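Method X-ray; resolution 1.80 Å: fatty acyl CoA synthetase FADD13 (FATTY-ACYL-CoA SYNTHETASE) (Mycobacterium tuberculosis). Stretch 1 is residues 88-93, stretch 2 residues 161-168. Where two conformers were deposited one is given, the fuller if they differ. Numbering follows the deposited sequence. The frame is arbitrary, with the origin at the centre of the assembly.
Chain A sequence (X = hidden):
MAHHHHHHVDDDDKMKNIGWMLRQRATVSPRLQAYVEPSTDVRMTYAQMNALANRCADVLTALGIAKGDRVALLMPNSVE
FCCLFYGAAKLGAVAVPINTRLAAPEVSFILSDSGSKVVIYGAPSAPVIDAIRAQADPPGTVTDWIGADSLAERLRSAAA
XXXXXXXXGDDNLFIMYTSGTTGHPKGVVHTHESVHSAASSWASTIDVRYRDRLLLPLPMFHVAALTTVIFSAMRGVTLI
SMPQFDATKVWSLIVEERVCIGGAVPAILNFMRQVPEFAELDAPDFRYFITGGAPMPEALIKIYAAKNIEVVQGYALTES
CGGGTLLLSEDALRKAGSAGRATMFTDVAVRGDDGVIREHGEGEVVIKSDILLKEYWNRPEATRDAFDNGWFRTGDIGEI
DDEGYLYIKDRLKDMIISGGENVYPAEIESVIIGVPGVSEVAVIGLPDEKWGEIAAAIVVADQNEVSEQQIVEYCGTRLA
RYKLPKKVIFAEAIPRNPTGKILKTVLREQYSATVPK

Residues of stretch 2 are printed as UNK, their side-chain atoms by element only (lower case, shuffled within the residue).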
# COMPACT_ATOMS: atom_id res chain seq x y z
N ALA A 88 0.85 8.23 -19.82
CA ALA A 88 1.81 9.17 -19.19
C ALA A 88 3.25 8.63 -19.20
O ALA A 88 4.19 9.40 -19.51
CB ALA A 88 1.39 9.52 -17.73
N ALA A 89 3.41 7.35 -18.85
CA ALA A 89 4.73 6.67 -18.89
C ALA A 89 5.43 6.81 -20.27
O ALA A 89 6.60 7.18 -20.36
CB ALA A 89 4.59 5.18 -18.47
N LYS A 90 4.69 6.58 -21.35
CA LYS A 90 5.23 6.70 -22.70
C LYS A 90 5.70 8.11 -23.01
O LYS A 90 6.65 8.29 -23.76
CB LYS A 90 4.21 6.28 -23.75
CG LYS A 90 3.88 4.76 -23.68
CD LYS A 90 2.78 4.48 -24.73
CE LYS A 90 2.20 3.09 -24.58
NZ LYS A 90 2.78 2.30 -25.60
N LEU A 91 5.02 9.11 -22.45
CA LEU A 91 5.39 10.53 -22.61
C LEU A 91 6.45 11.08 -21.69
O LEU A 91 6.95 12.21 -21.90
CB LEU A 91 4.13 11.42 -22.43
CG LEU A 91 2.98 11.22 -23.41
CD1 LEU A 91 1.80 12.08 -22.99
CD2 LEU A 91 3.40 11.58 -24.81
N GLY A 92 6.84 10.33 -20.67
CA GLY A 92 7.79 10.79 -19.66
C GLY A 92 7.11 11.71 -18.65
O GLY A 92 7.77 12.41 -17.86
N ALA A 93 5.79 11.70 -18.67
CA ALA A 93 4.96 12.36 -17.67
C ALA A 93 4.85 11.60 -16.35
O ALA A 93 5.20 10.41 -16.24
CB ALA A 93 3.50 12.74 -18.26
N UNK A 161 -1.41 6.41 -32.15
CA UNK A 161 -0.01 6.48 -32.59
C UNK A 161 0.88 6.13 -31.42
O UNK A 161 0.71 6.65 -30.34
c UNK A 161 -0.42 8.48 -34.20
o UNK A 161 -0.76 7.67 -35.11
o UNK A 161 -0.66 9.73 -34.27
c UNK A 161 0.37 7.93 -32.99
N UNK A 162 1.90 5.32 -31.64
CA UNK A 162 2.86 5.12 -30.59
C UNK A 162 3.72 6.40 -30.44
O UNK A 162 4.32 6.83 -31.43
c UNK A 162 3.76 2.62 -28.87
c UNK A 162 4.53 3.30 -29.95
c UNK A 162 3.68 3.89 -30.99
o UNK A 162 2.82 1.75 -29.13
o UNK A 162 4.13 2.96 -27.72
N UNK A 163 3.74 7.06 -29.27
CA UNK A 163 4.61 8.24 -29.15
C UNK A 163 6.10 7.94 -29.29
O UNK A 163 6.55 6.84 -28.99
c UNK A 163 4.35 8.74 -27.72
c UNK A 163 3.09 6.74 -27.99
c UNK A 163 3.07 8.03 -27.29
N UNK A 164 6.87 8.93 -29.70
CA UNK A 164 8.31 8.83 -29.63
C UNK A 164 8.61 8.71 -28.14
O UNK A 164 8.32 9.62 -27.36
c UNK A 164 8.98 10.08 -30.24
N UNK A 165 9.09 7.56 -27.70
CA UNK A 165 9.34 7.39 -26.28
C UNK A 165 10.84 7.54 -26.12
O UNK A 165 11.61 6.78 -26.75
c UNK A 165 8.85 6.01 -25.77
c UNK A 165 7.37 5.86 -25.96
c UNK A 165 9.21 5.80 -24.31
N UNK A 166 11.28 8.55 -25.39
CA UNK A 166 12.75 8.82 -25.28
C UNK A 166 13.13 9.16 -23.83
O UNK A 166 14.02 9.98 -23.56
c UNK A 166 12.41 12.15 -27.24
o UNK A 166 12.10 11.60 -28.34
c UNK A 166 13.18 9.93 -26.22
c UNK A 166 12.52 11.29 -25.97
o UNK A 166 12.61 13.38 -27.12
N UNK A 167 12.39 8.54 -22.93
CA UNK A 167 12.57 8.73 -21.51
C UNK A 167 12.40 7.38 -20.84
O UNK A 167 11.86 6.43 -21.43
s UNK A 167 9.97 9.14 -21.44
c UNK A 167 11.55 9.69 -20.98
N UNK A 168 12.94 7.27 -19.64
CA UNK A 168 12.77 6.06 -18.87
C UNK A 168 13.85 5.96 -17.84
O UNK A 168 14.43 6.94 -17.45

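Position 161 carries two side-chain carbons, the second bearing two oxygens, a short carboxylate. It lies beyond the reach of stretch 1 and makes no contact with it. The residue is Asp161, exposed and in touch with a crystal neighbour.

At position 162 three carbons run out from CA, and the third carries two oxygens, one carbon more than in Asp161. CA-to-CB points sideways, but the end of the chain approaches stretch 1, where one oxygen meets the Lys90 amine. This is Glu162. Its OE1 lies 2.6 Å from Lys90 NZ, a short hydrogen bond within a salt bridge, while OE2 is hydrogen-bonded elsewhere in the structure.

Position 163 has three carbons that close a ring onto the backbone nitrogen, which identifies Pro163. Its CB points toward stretch 1 and lies 4.2 Å from Leu91 CD2, an apolar contact; the ring also packs on the lysine chain, with Pro163 CD 4.0 Å from Lys90 CD.

A single carbon at position 164, directed away from stretch 1, marks Ala164, which adds little to the contact.

Position 165 bears one carbon that branches into two more, with no heteroatom. Both branch ends come near the carbonyl oxygen of Lys90. The residue is Val165, chi1 t; its CG2 sits 3.4 Å from Lys90 O and its CG1 3.6 Å from Lys90 O; CG2 is also 3.9 Å from Lys90 CB.

Position 166 again shows three carbons ending in two oxygens, but here the side chain leaves in the away direction and touches nothing on stretch 1. It is Glu166, exposed.

At position 167 one carbon is followed by a sulfur. CA-to-CB points toward stretch 1, and the sulfur comes up against Gly92. This is Cys167, given in one of two deposited conformers; its SG lies 3.3 Å from Gly92 CA.

Position 168 has no side-chain atoms and is Gly168. At its phi/psi of 159/-159 a CB would be jammed against the preceding carbonyl oxygen, so the backbone itself calls for glycine.

The contact joins an irregular segment to the last turn of a helix and buries 310 Å² in all. Lys90 contributes the largest share, its extended chain passing Pro163 to reach Glu162. Gly92 leaves the helix in a Schellman motif, with Gly92 N bonded to Ala89 O at 3.2 Å and Ala93 N to Ala88 O at 2.9 Å. Its positive phi favours glycine, and Cys167 adds a second constraint: an ideal CB on Gly92 would fall 2.8 Å from Cys167 SG, a clash.

Stretch 2 (161-168) DEPAVECG
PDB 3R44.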